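Local coordinates for bucandin (Bungarus candidus, PDB 1F94), which is a secreted three-finger neurotoxin of krait venom that is thought to enhance presynaptic release of acetylcholine, at residues E45-W49 / N50-K54. Numbering follows the deposited sequence.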
loop_
_atom_site.group_PDB
_atom_site.type_symbol
_atom_site.label_atom_id
_atom_site.label_comp_id
_atom_site.label_asym_id
_atom_site.label_seq_id
_atom_site.Cartn_x
_atom_site.Cartn_y
_atom_site.Cartn_z
ATOM N N GLU A 45 1.282 -9.962 -4.718
ATOM C CA GLU A 45 0.333 -10.296 -3.689
ATOM C C GLU A 45 0.930 -11.364 -2.793
ATOM O O GLU A 45 1.672 -12.239 -3.282
ATOM C CB GLU A 45 -0.980 -10.691 -4.342
ATOM C CG GLU A 45 -1.405 -9.315 -4.921
ATOM C CD GLU A 45 -2.872 -9.178 -5.028
ATOM O OE1 GLU A 45 -3.556 -10.223 -5.241
ATOM O OE2 GLU A 45 -3.360 -8.039 -5.050
ATOM N N ILE A 46 0.635 -11.213 -1.510
ATOM C CA ILE A 46 1.173 -12.109 -0.474
ATOM C C ILE A 46 0.060 -12.488 0.484
ATOM O O ILE A 46 -0.798 -11.643 0.852
ATOM C CB ILE A 46 2.345 -11.433 0.325
ATOM C CG1 ILE A 46 3.424 -10.912 -0.583
ATOM C CG2 ILE A 46 2.876 -12.349 1.401
ATOM C CD1 ILE A 46 4.421 -9.972 0.087
ATOM N N ASP A 47 0.024 -13.753 0.898
ATOM C CA ASP A 47 -0.926 -14.192 1.919
ATOM C C ASP A 47 -0.252 -15.309 2.691
ATOM O O ASP A 47 -0.557 -16.496 2.539
ATOM C CB ASP A 47 -2.228 -14.620 1.290
ATOM C CG ASP A 47 -3.391 -14.824 2.245
ATOM O OD1 ASP A 47 -4.373 -15.470 1.868
ATOM O OD2 ASP A 47 -3.403 -14.328 3.422
ATOM N N THR A 48 0.598 -14.997 3.640
ATOM C CA THR A 48 1.360 -15.929 4.442
ATOM C C THR A 48 0.950 -15.886 5.898
ATOM O O THR A 48 0.065 -15.126 6.269
ATOM C CB THR A 48 2.879 -15.688 4.281
ATOM O OG1 THR A 48 3.089 -14.387 4.763
ATOM C CG2 THR A 48 3.366 -15.762 2.861
ATOM N N TRP A 49 1.652 -16.620 6.746
ATOM C CA TRP A 49 1.298 -16.638 8.148
ATOM C C TRP A 49 1.363 -15.223 8.748
ATOM O O TRP A 49 0.606 -14.912 9.680
ATOM C CB TRP A 49 2.223 -17.604 8.930
ATOM C CG TRP A 49 3.624 -17.082 9.095
ATOM C CD1 TRP A 49 4.676 -17.143 8.230
ATOM C CD2 TRP A 49 4.140 -16.382 10.253
ATOM N NE1 TRP A 49 5.777 -16.552 8.757
ATOM C CE2 TRP A 49 5.480 -16.073 9.972
ATOM C CE3 TRP A 49 3.569 -16.005 11.456
ATOM C CZ2 TRP A 49 6.271 -15.385 10.867
ATOM C CZ3 TRP A 49 4.385 -15.322 12.357
ATOM C CH2 TRP A 49 5.695 -15.041 12.045
ATOM N N ASN A 50 2.281 -14.375 8.281
ATOM C CA ASN A 50 2.529 -13.084 8.876
ATOM C C ASN A 50 2.222 -11.862 7.970
ATOM O O ASN A 50 2.169 -10.740 8.537
ATOM C CB ASN A 50 3.963 -12.910 9.389
ATOM C CG ASN A 50 5.037 -13.078 8.349
ATOM O OD1 ASN A 50 4.812 -13.711 7.330
ATOM N ND2 ASN A 50 6.219 -12.551 8.632
ATOM N N VAL A 51 2.024 -12.034 6.708
ATOM C CA VAL A 51 1.865 -10.932 5.771
ATOM C C VAL A 51 0.675 -11.137 4.853
ATOM O O VAL A 51 0.499 -12.183 4.223
ATOM C CB VAL A 51 3.128 -10.646 4.954
ATOM C CG1 VAL A 51 2.931 -9.595 3.880
ATOM C CG2 VAL A 51 4.290 -10.260 5.905
ATOM N N TYR A 52 -0.092 -10.078 4.695
ATOM C CA TYR A 52 -1.086 -9.944 3.619
ATOM C C TYR A 52 -0.649 -8.735 2.794
ATOM O O TYR A 52 -0.468 -7.654 3.351
ATOM C CB TYR A 52 -2.465 -9.697 4.201
ATOM C CG TYR A 52 -3.504 -9.405 3.169
ATOM C CD1 TYR A 52 -4.183 -10.418 2.587
ATOM C CD2 TYR A 52 -3.788 -8.095 2.784
ATOM C CE1 TYR A 52 -5.160 -10.135 1.619
ATOM C CE2 TYR A 52 -4.710 -7.817 1.813
ATOM C CZ TYR A 52 -5.384 -8.860 1.229
ATOM O OH TYR A 52 -6.325 -8.519 0.295
ATOM N N ASN A 53 -0.567 -8.868 1.487
ATOM C CA ASN A 53 -0.319 -7.686 0.668
ATOM C C ASN A 53 -1.232 -7.781 -0.549
ATOM O O ASN A 53 -1.239 -8.795 -1.244
ATOM C CB ASN A 53 1.134 -7.587 0.210
ATOM C CG ASN A 53 1.414 -6.311 -0.563
ATOM O OD1 ASN A 53 1.174 -5.210 -0.083
ATOM N ND2 ASN A 53 1.898 -6.491 -1.771
ATOM N N LYS A 54 -1.863 -6.662 -0.835
ATOM C CA LYS A 54 -2.758 -6.482 -1.979
ATOM C C LYS A 54 -2.224 -5.370 -2.847
ATOM O O LYS A 54 -1.733 -4.348 -2.331
ATOM C CB LYS A 54 -4.163 -6.182 -1.505
ATOM C CG LYS A 54 -5.187 -5.993 -2.569
ATOM C CD LYS A 54 -6.641 -5.815 -2.276
ATOM C CE LYS A 54 -7.409 -5.567 -3.552
ATOM N NZ LYS A 54 -7.419 -6.698 -4.541
HETATM O O HOH W 1 -5.242 -7.155 -6.292
HETATM O O HOH W 2 5.856 -14.795 5.150
#
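Ile46 and Asn53 form an antiparallel hydrogen-bonded pair. Asn53 N donates to Ile46 O at 2.9 Å, and Ile46 N donates to Asn53 O at 3.1 Å. Toward the turn, Thr48 N donates to Val51 O at 2.9 Å. With this bond Thr48 and Val51 close the turn through Trp49 and Asn50.

A water joins Thr48 OG1 to Asn50 OD1, donating to the latter. Both side chains lie alongside each other and point the same way. The Asn50 amide is stacked on the Trp49 indole, with the two planes 3° apart. Asn50 CB sits 3.4 Å from the centroid of the six-membered ring of Trp49, a CH-pi contact. Trp49 CG stands between its own N and carbonyl carbon (chi1 72°), which folds the indole back over Asn50.

At the open end, a water lies between Glu45 OE2 and one of the two conformers of Lys54, but its approach to the carboxylate is too short for the bridge to be certain. In that conformer the opposite charges lie close but not in contact, with Glu45 OE2 4.3 Å from Lys54 NZ. Glu45 OE2 also accepts from the backbone N of Cys55.

Ile46 and Asn53 share a face, where Ile46 CG2 meets Val51 CG1 at 3.7 Å. Trp27 of strand 23-29 packs against all three. On the other face Asp47 OD2 lies at the edge of the Tyr52 ring, and its salt-bridge partner is Lys30.

The segments form the tip of a beta hairpin with a two-residue turn. This hairpin is the third finger of the three-finger toxin fold, and strand 51-56 pairs with strand 23-29 of the central finger.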